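Local coordinates for protein aminotransferase, class I and II (Erwinia tasmaniensis, PDB 5Z0Q) that belongs to the class I and II aminotransferases, a family of the PLP-dependent superfamily, and holds pyridoxal-5'-phosphate in a pocket, at residues A121-P126 against H175-T180; L171-N176 against V216-F221. All coordinates share one frame; numbering follows the deposited sequence.

Interaction 1. Residues A121-P126 against H175-T180; sequences ATPIYP and HNPGGT. With PLP (pyridoxal-5'-phosphate), chain M.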
ATOM      1  N   ALA A 121      20.122  15.170   8.396  1.00 27.76           N
ATOM      2  CA  ALA A 121      20.950  15.032   9.581  1.00 27.84           C
ATOM      3  C   ALA A 121      21.411  13.586   9.732  1.00 29.71           C
ATOM      4  O   ALA A 121      20.882  12.669   9.101  1.00 26.51           O
ATOM      5  CB  ALA A 121      20.187  15.475  10.829  1.00 25.21           C
ATOM      6  N   THR A 122      22.426  13.395  10.577  1.00 29.92           N
ATOM      7  CA  THR A 122      22.882  12.067  10.949  1.00 25.28           C
ATOM      8  C   THR A 122      23.200  12.116  12.440  1.00 24.42           C
ATOM      9  O   THR A 122      23.872  13.060  12.898  1.00 24.51           O
ATOM     10  CB  THR A 122      24.098  11.598  10.141  1.00 22.59           C
ATOM     11  OG1 THR A 122      24.614  10.385  10.706  1.00 29.01           O
ATOM     12  CG2 THR A 122      25.188  12.657  10.122  1.00 29.29           C
ATOM     13  N   PRO A 123      22.717  11.147  13.235  1.00 22.15           N
ATOM     14  CA  PRO A 123      21.894  10.010  12.806  1.00 25.93           C
ATOM     15  C   PRO A 123      20.471  10.420  12.444  1.00 27.48           C
ATOM     16  O   PRO A 123      20.081  11.551  12.728  1.00 26.15           O
ATOM     17  CB  PRO A 123      21.897   9.102  14.035  1.00 33.75           C
ATOM     18  CG  PRO A 123      22.021  10.051  15.177  1.00 26.18           C
ATOM     19  CD  PRO A 123      22.929  11.149  14.693  1.00 19.82           C
ATOM     20  N   ILE A 124      19.715   9.516  11.824  1.00 32.59           N
ATOM     21  CA  ILE A 124      18.367   9.834  11.365  1.00 33.96           C
ATOM     22  C   ILE A 124      17.629   8.544  11.028  1.00 32.45           C
ATOM     23  O   ILE A 124      18.234   7.465  10.981  1.00 30.23           O
ATOM     24  CB  ILE A 124      18.412  10.787  10.153  1.00 33.27           C
ATOM     25  CG1 ILE A 124      17.109  11.583  10.031  1.00 30.45           C
ATOM     26  CG2 ILE A 124      18.710  10.015   8.875  1.00 27.46           C
ATOM     27  CD1 ILE A 124      17.141  12.642   8.953  1.00 31.59           C
ATOM     28  N   TYR A 125      16.320   8.649  10.818  1.00 30.66           N
ATOM     29  CA  TYR A 125      15.519   7.520  10.369  1.00 32.66           C
ATOM     30  C   TYR A 125      16.154   6.902   9.122  1.00 30.16           C
ATOM     31  O   TYR A 125      16.404   7.618   8.142  1.00 29.30           O
ATOM     32  CB  TYR A 125      14.092   7.995  10.085  1.00 33.47           C
ATOM     33  CG  TYR A 125      13.077   6.912   9.797  1.00 32.82           C
ATOM     34  CD1 TYR A 125      12.974   5.792  10.608  1.00 32.08           C
ATOM     35  CD2 TYR A 125      12.192   7.033   8.733  1.00 33.03           C
ATOM     36  CE1 TYR A 125      12.038   4.807  10.350  1.00 36.37           C
ATOM     37  CE2 TYR A 125      11.251   6.055   8.468  1.00 32.66           C
ATOM     38  CZ  TYR A 125      11.179   4.944   9.280  1.00 36.38           C
ATOM     39  OH  TYR A 125      10.244   3.968   9.021  1.00 43.86           O
ATOM     40  N   PRO A 126      16.440   5.600   9.126  1.00 31.16           N
ATOM     41  CA  PRO A 126      17.274   4.992   8.068  1.00 26.38           C
ATOM     42  C   PRO A 126      16.768   5.269   6.659  1.00 35.19           C
ATOM     43  O   PRO A 126      17.589   5.525   5.765  1.00 38.53           O
ATOM     44  CB  PRO A 126      17.224   3.494   8.402  1.00 23.91           C
ATOM     45  CG  PRO A 126      17.039   3.464   9.879  1.00 30.06           C
ATOM     46  CD  PRO A 126      16.178   4.655  10.227  1.00 35.12           C
ATOM     47  N   HIS A 175      12.631  14.574  15.965  1.00 22.66           N
ATOM     48  CA  HIS A 175      13.704  13.868  15.282  1.00 22.60           C
ATOM     49  C   HIS A 175      13.823  12.434  15.779  1.00 25.21           C
ATOM     50  O   HIS A 175      13.961  12.192  16.981  1.00 27.23           O
ATOM     51  CB  HIS A 175      15.033  14.597  15.473  1.00 29.26           C
ATOM     52  CG  HIS A 175      16.163  13.988  14.708  1.00 26.93           C
ATOM     53  ND1 HIS A 175      16.847  12.875  15.149  1.00 24.48           N
ATOM     54  CD2 HIS A 175      16.726  14.331  13.524  1.00 25.15           C
ATOM     55  CE1 HIS A 175      17.781  12.560  14.271  1.00 25.24           C
ATOM     56  NE2 HIS A 175      17.730  13.428  13.277  1.00 31.42           N
ATOM     57  N   ASN A 176      13.770  11.491  14.847  1.00 25.39           N
ATOM     58  CA  ASN A 176      14.097  10.089  15.075  1.00 23.52           C
ATOM     59  C   ASN A 176      15.557   9.854  14.707  1.00 29.44           C
ATOM     60  O   ASN A 176      15.960  10.182  13.585  1.00 32.42           O
ATOM     61  CB  ASN A 176      13.195   9.189  14.238  1.00 29.13           C
ATOM     62  CG  ASN A 176      13.279   7.729  14.641  1.00 30.50           C
ATOM     63  OD1 ASN A 176      13.414   7.402  15.819  1.00 37.45           O
ATOM     64  ND2 ASN A 176      13.192   6.841  13.659  1.00 42.03           N
ATOM     65  N   PRO A 177      16.380   9.278  15.596  1.00 31.19           N
ATOM     66  CA  PRO A 177      16.055   8.676  16.891  1.00 32.81           C
ATOM     67  C   PRO A 177      16.296   9.557  18.118  1.00 31.67           C
ATOM     68  O   PRO A 177      15.981   9.131  19.230  1.00 38.71           O
ATOM     69  CB  PRO A 177      16.995   7.477  16.931  1.00 33.10           C
ATOM     70  CG  PRO A 177      18.236   8.004  16.254  1.00 27.25           C
ATOM     71  CD  PRO A 177      17.782   9.014  15.223  1.00 27.71           C
ATOM     72  N   GLY A 178      16.849  10.756  17.922  1.00 21.13           N
ATOM     73  CA  GLY A 178      17.222  11.579  19.063  1.00 24.21           C
ATOM     74  C   GLY A 178      16.046  11.942  19.951  1.00 28.11           C
ATOM     75  O   GLY A 178      16.169  11.974  21.178  1.00 27.49           O
ATOM     76  N   GLY A 179      14.891  12.210  19.349  1.00 30.17           N
ATOM     77  CA  GLY A 179      13.740  12.669  20.098  1.00 21.22           C
ATOM     78  C   GLY A 179      13.680  14.162  20.314  1.00 29.42           C
ATOM     79  O   GLY A 179      12.897  14.621  21.153  1.00 31.20           O
ATOM     80  N   THR A 180      14.477  14.936  19.582  1.00 23.73           N
ATOM     81  CA  THR A 180      14.525  16.377  19.769  1.00 25.91           C
ATOM     82  C   THR A 180      13.306  17.042  19.141  1.00 31.41           C
ATOM     83  O   THR A 180      12.963  16.769  17.986  1.00 30.30           O
ATOM     84  CB  THR A 180      15.803  16.950  19.158  1.00 30.31           C
ATOM     85  OG1 THR A 180      16.942  16.405  19.835  1.00 39.84           O
ATOM     86  CG2 THR A 180      15.820  18.467  19.280  1.00 25.92           C
TER
HETATM   87  N1  PLP M 401       8.898   8.186   9.930  1.00 34.00           N
HETATM   88  C2  PLP M 401       9.643   8.077  11.088  1.00 34.69           C
HETATM   89  C2A PLP M 401      10.660   9.128  11.428  1.00 34.89           C
HETATM   90  C3  PLP M 401       9.450   6.998  11.942  1.00 36.53           C
HETATM   91  O3  PLP M 401      10.189   6.891  13.090  1.00 36.52           O
HETATM   92  C4  PLP M 401       8.506   6.026  11.628  1.00 42.98           C
HETATM   93  C4A PLP M 401       8.169   4.958  12.626  1.00 41.52           C
HETATM   94  C5  PLP M 401       7.762   6.139  10.459  1.00 44.62           C
HETATM   95  C6  PLP M 401       7.961   7.223   9.613  1.00 39.34           C
HETATM   96  C5A PLP M 401       6.738   5.077  10.128  1.00 45.84           C
HETATM   97  O4P PLP M 401       6.470   5.045   8.744  1.00 42.80           O
HETATM   98  P   PLP M 401       5.632   3.816   8.128  1.00 47.94           P
HETATM   99  O1P PLP M 401       6.225   2.513   8.610  1.00 46.57           O
HETATM  100  O2P PLP M 401       5.681   3.864   6.618  1.00 41.25           O
HETATM  101  O3P PLP M 401       4.201   3.930   8.596  1.00 44.89           O

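Interaction 2. Residues L171-N176 against V216-F221; sequences LCNPHN and VQHIPF. With PLP (pyridoxal-5'-phosphate), chain M.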
ATOM      1  N   LEU A 171      14.119  16.802   6.500  1.00 28.96           N
ATOM      2  CA  LEU A 171      14.051  17.128   7.915  1.00 24.19           C
ATOM      3  C   LEU A 171      13.198  16.105   8.656  1.00 27.72           C
ATOM      4  O   LEU A 171      12.444  15.335   8.055  1.00 29.93           O
ATOM      5  CB  LEU A 171      13.481  18.533   8.132  1.00 24.97           C
ATOM      6  CG  LEU A 171      14.291  19.699   7.567  1.00 27.04           C
ATOM      7  CD1 LEU A 171      13.623  21.021   7.911  1.00 25.50           C
ATOM      8  CD2 LEU A 171      15.720  19.661   8.084  1.00 25.36           C
ATOM      9  N   CYS A 172      13.327  16.113   9.982  1.00 24.27           N
ATOM     10  CA  CYS A 172      12.598  15.178  10.835  1.00 26.87           C
ATOM     11  C   CYS A 172      12.318  15.880  12.156  1.00 23.77           C
ATOM     12  O   CYS A 172      13.229  16.056  12.968  1.00 27.33           O
ATOM     13  CB  CYS A 172      13.398  13.894  11.046  1.00 28.30           C
ATOM     14  SG  CYS A 172      12.538  12.600  11.966  1.00 30.30           S
ATOM     15  N   ASN A 173      11.063  16.284  12.367  1.00 22.48           N
ATOM     16  CA  ASN A 173      10.678  17.022  13.564  1.00 22.12           C
ATOM     17  C   ASN A 173       9.332  16.527  14.082  1.00 21.97           C
ATOM     18  O   ASN A 173       8.305  16.735  13.424  1.00 24.15           O
ATOM     19  CB  ASN A 173      10.618  18.522  13.269  1.00 23.27           C
ATOM     20  CG  ASN A 173      10.225  19.341  14.482  1.00 20.75           C
ATOM     21  OD1 ASN A 173      10.411  18.915  15.623  1.00 26.90           O
ATOM     22  ND2 ASN A 173       9.678  20.526  14.242  1.00 21.28           N
ATOM     23  N   PRO A 174       9.284  15.870  15.256  1.00 22.45           N
ATOM     24  CA  PRO A 174      10.403  15.536  16.148  1.00 20.86           C
ATOM     25  C   PRO A 174      11.380  14.544  15.520  1.00 23.12           C
ATOM     26  O   PRO A 174      10.993  13.769  14.648  1.00 26.07           O
ATOM     27  CB  PRO A 174       9.713  14.914  17.365  1.00 18.54           C
ATOM     28  CG  PRO A 174       8.299  15.375  17.291  1.00 24.32           C
ATOM     29  CD  PRO A 174       7.994  15.460  15.833  1.00 22.62           C
ATOM     30  N   HIS A 175      12.631  14.574  15.965  1.00 22.66           N
ATOM     31  CA  HIS A 175      13.704  13.868  15.282  1.00 22.60           C
ATOM     32  C   HIS A 175      13.823  12.434  15.779  1.00 25.21           C
ATOM     33  O   HIS A 175      13.961  12.192  16.981  1.00 27.23           O
ATOM     34  CB  HIS A 175      15.033  14.597  15.473  1.00 29.26           C
ATOM     35  CG  HIS A 175      16.163  13.988  14.708  1.00 26.93           C
ATOM     36  ND1 HIS A 175      16.847  12.875  15.149  1.00 24.48           N
ATOM     37  CD2 HIS A 175      16.726  14.331  13.524  1.00 25.15           C
ATOM     38  CE1 HIS A 175      17.781  12.560  14.271  1.00 25.24           C
ATOM     39  NE2 HIS A 175      17.730  13.428  13.277  1.00 31.42           N
ATOM     40  N   ASN A 176      13.770  11.491  14.847  1.00 25.39           N
ATOM     41  CA  ASN A 176      14.097  10.089  15.075  1.00 23.52           C
ATOM     42  C   ASN A 176      15.557   9.854  14.707  1.00 29.44           C
ATOM     43  O   ASN A 176      15.960  10.182  13.585  1.00 32.42           O
ATOM     44  CB  ASN A 176      13.195   9.189  14.238  1.00 29.13           C
ATOM     45  CG  ASN A 176      13.279   7.729  14.641  1.00 30.50           C
ATOM     46  OD1 ASN A 176      13.414   7.402  15.819  1.00 37.45           O
ATOM     47  ND2 ASN A 176      13.192   6.841  13.659  1.00 42.03           N
ATOM     48  N   VAL A 216       5.892  23.708  25.397  1.00 29.60           N
ATOM     49  CA  VAL A 216       6.513  23.644  24.080  1.00 29.52           C
ATOM     50  C   VAL A 216       5.544  22.971  23.118  1.00 31.19           C
ATOM     51  O   VAL A 216       5.108  21.839  23.357  1.00 29.79           O
ATOM     52  CB  VAL A 216       7.856  22.887  24.112  1.00 25.92           C
ATOM     53  CG1 VAL A 216       8.514  22.915  22.735  1.00 24.02           C
ATOM     54  CG2 VAL A 216       8.776  23.484  25.157  1.00 33.13           C
ATOM     55  N   GLN A 217       5.224  23.661  22.027  1.00 31.08           N
ATOM     56  CA  GLN A 217       4.307  23.168  21.012  1.00 26.51           C
ATOM     57  C   GLN A 217       5.081  22.759  19.767  1.00 25.78           C
ATOM     58  O   GLN A 217       6.016  23.451  19.355  1.00 26.13           O
ATOM     59  CB  GLN A 217       3.269  24.234  20.643  1.00 26.59           C
ATOM     60  CG  GLN A 217       2.322  23.808  19.532  1.00 34.43           C
ATOM     61  CD  GLN A 217       1.774  24.981  18.749  1.00 30.49           C
ATOM     62  OE1 GLN A 217       0.877  25.684  19.210  1.00 44.48           O
ATOM     63  NE2 GLN A 217       2.317  25.202  17.558  1.00 27.81           N
ATOM     64  N   HIS A 218       4.692  21.633  19.172  1.00 25.93           N
ATOM     65  CA  HIS A 218       5.249  21.252  17.883  1.00 25.96           C
ATOM     66  C   HIS A 218       4.878  22.282  16.823  1.00 29.29           C
ATOM     67  O   HIS A 218       3.734  22.745  16.754  1.00 26.95           O
ATOM     68  CB  HIS A 218       4.742  19.871  17.469  1.00 27.19           C
ATOM     69  CG  HIS A 218       4.973  19.556  16.023  1.00 30.45           C
ATOM     70  ND1 HIS A 218       3.994  19.702  15.064  1.00 30.01           N
ATOM     71  CD2 HIS A 218       6.073  19.108  15.373  1.00 32.69           C
ATOM     72  CE1 HIS A 218       4.481  19.354  13.886  1.00 31.08           C
ATOM     73  NE2 HIS A 218       5.740  18.989  14.046  1.00 27.39           N
ATOM     74  N   ILE A 219       5.850  22.639  15.990  1.00 29.33           N
ATOM     75  CA  ILE A 219       5.643  23.660  14.968  1.00 28.19           C
ATOM     76  C   ILE A 219       5.864  23.040  13.594  1.00 24.43           C
ATOM     77  O   ILE A 219       6.986  22.616  13.286  1.00 22.89           O
ATOM     78  CB  ILE A 219       6.571  24.865  15.185  1.00 27.12           C
ATOM     79  CG1 ILE A 219       6.231  25.564  16.500  1.00 25.99           C
ATOM     80  CG2 ILE A 219       6.470  25.834  14.020  1.00 28.75           C
ATOM     81  CD1 ILE A 219       7.112  26.743  16.811  1.00 30.88           C
ATOM     82  N   PRO A 220       4.836  22.948  12.752  1.00 30.22           N
ATOM     83  CA  PRO A 220       5.055  22.468  11.382  1.00 30.08           C
ATOM     84  C   PRO A 220       5.981  23.405  10.617  1.00 32.39           C
ATOM     85  O   PRO A 220       5.920  24.627  10.765  1.00 35.19           O
ATOM     86  CB  PRO A 220       3.646  22.452  10.781  1.00 26.60           C
ATOM     87  CG  PRO A 220       2.728  22.395  11.961  1.00 25.13           C
ATOM     88  CD  PRO A 220       3.411  23.180  13.034  1.00 26.91           C
ATOM     89  N   PHE A 221       6.847  22.813   9.792  1.00 30.78           N
ATOM     90  CA  PHE A 221       7.799  23.612   9.028  1.00 27.14           C
ATOM     91  C   PHE A 221       7.083  24.563   8.077  1.00 28.31           C
ATOM     92  O   PHE A 221       7.455  25.737   7.961  1.00 35.88           O
ATOM     93  CB  PHE A 221       8.752  22.698   8.257  1.00 27.35           C
ATOM     94  CG  PHE A 221       9.806  23.436   7.479  1.00 26.03           C
ATOM     95  CD1 PHE A 221      10.991  23.819   8.083  1.00 29.99           C
ATOM     96  CD2 PHE A 221       9.613  23.743   6.141  1.00 31.00           C
ATOM     97  CE1 PHE A 221      11.965  24.498   7.371  1.00 33.26           C
ATOM     98  CE2 PHE A 221      10.582  24.423   5.422  1.00 30.44           C
ATOM     99  CZ  PHE A 221      11.760  24.800   6.038  1.00 28.45           C
TER
HETATM  100  N1  PLP M 401       8.898   8.186   9.930  1.00 34.00           N
HETATM  101  C2  PLP M 401       9.643   8.077  11.088  1.00 34.69           C
HETATM  102  C2A PLP M 401      10.660   9.128  11.428  1.00 34.89           C
HETATM  103  C3  PLP M 401       9.450   6.998  11.942  1.00 36.53           C
HETATM  104  O3  PLP M 401      10.189   6.891  13.090  1.00 36.52           O
HETATM  105  C4  PLP M 401       8.506   6.026  11.628  1.00 42.98           C
HETATM  106  C4A PLP M 401       8.169   4.958  12.626  1.00 41.52           C
HETATM  107  C5  PLP M 401       7.762   6.139  10.459  1.00 44.62           C
HETATM  108  C6  PLP M 401       7.961   7.223   9.613  1.00 39.34           C
HETATM  109  C5A PLP M 401       6.738   5.077  10.128  1.00 45.84           C
HETATM  110  O4P PLP M 401       6.470   5.045   8.744  1.00 42.80           O
HETATM  111  P   PLP M 401       5.632   3.816   8.128  1.00 47.94           P
HETATM  112  O1P PLP M 401       6.225   2.513   8.610  1.00 46.57           O
HETATM  113  O2P PLP M 401       5.681   3.864   6.618  1.00 41.25           O
HETATM  114  O3P PLP M 401       4.201   3.930   8.596  1.00 44.89           O

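Interaction 1. Residues A121-P126 against H175-T180
Y125 and N176 meet beside the cofactor, where their CA atoms lie 5.5 Å apart. The two side chains run obliquely to one another with the phenol ring and the amide plane turned 45° apart, and ND2 of N176 comes to 3.2 Å from CD1 of Y125. With CG anti to the backbone N (chi1 -172°), the Y125 ring extends over PLP, whose C2 sits 3.6 Å above the centre of one ring face. N176 meets the O3 and C2A side of the cofactor: ND2 is 3.1 Å from O3 of PLP, CB packs near the methyl carbon C2A, and OD1 on the far branch of the amide takes a weak hydrogen bond from R364.

Farther from the pocket, the end of the H175 side chain comes near P123 and I124. The carbonyl O of P123 lies at the edge of that ring, near its plane, 2.9 Å from CE1. I124 crosses the histidine at about a right angle, bringing CG1 to 3.8 Å from NE2, while CB of A121 approaches obliquely. The other ring nitrogen, ND1, accepts a weak hydrogen bond from N of G178, which may help to orient the ring.

Between these two groups the backbones come together at I124 and N176, where CA of I124 makes a CH...O contact with O of N176 at 3.3 Å. Beside them CB of P123 packs on CD of P177, each proline being preceded by a cis peptide bond.

Chemically, a largely buried contact that mixes proline and aliphatic packing with polar groups reaches the cofactor at Y125 and N176. There an amide nitrogen next to O3 would tend to steady negative charge on that oxygen.

Interaction 2. Residues L171-N176 against V216-F221
L171 and F221 make the apolar part of this contact. The leucine's CG stands anti to its carbonyl carbon (chi1 -63°), which sends CD1 out to the phenylalanine ring, 3.8 Å from CD1 of F221; the two side chains cross at about a right angle. V201 lines the same cluster, and helix 184-197 covers it through Q190 and L191.

The polar part gathers round N173 and H218, whose amide and imidazole planes are 49° apart. O of N173 sits at the edge of the H218 ring, near its plane and 3.5 Å from NE2, while ND2 of N173 lies 3.5 Å from O of I219. The other end of that amide is satisfied, since OD1 accepts a hydrogen bond from N of Y182. CD of P174 then packs obliquely on the imidazole, 4.1 Å from CD2 of H218, and F85 meets the same ring edge-to-face.

Within 171-176 a hydrogen bond from N of N176 to SG of C172 spans 3.3 Å and is nearly straight, at 170°. It links the two ends of the turn, and SG lies 4.0 Å from the methyl carbon C2A of PLP.

The NPHNPGG loop after strand 166-172, here with cis bonds before both P174 and P177, resembles the NPxNPTG-like motif of class I and II aminotransferases, a fold type I family in which strand ends of the large domain's sheet frame the cofactor site.

Overall arrangement
From the N terminus, the chain leaves strand 117-122 through 121-126, passes the antiparallel hairpin strands 139-146 and 151-152, and returns along strand 166-172. Interaction 1 closes this loop of 48 residues when 175-180 meets the turn after strand 117-122. Before that closure is complete, 171-176 has already opened the next loop, which runs through helix 184-197 and strand 200-204 and is shut by interaction 2 at 216-221. The two loops therefore cross rather than nest, sharing H175 and N176. Interaction 1 joins the end of strand 117-122 to the loop after strand 166-172, interaction 2 the end of strand 166-172 to the loop after strand 200-204, and both touch PLP.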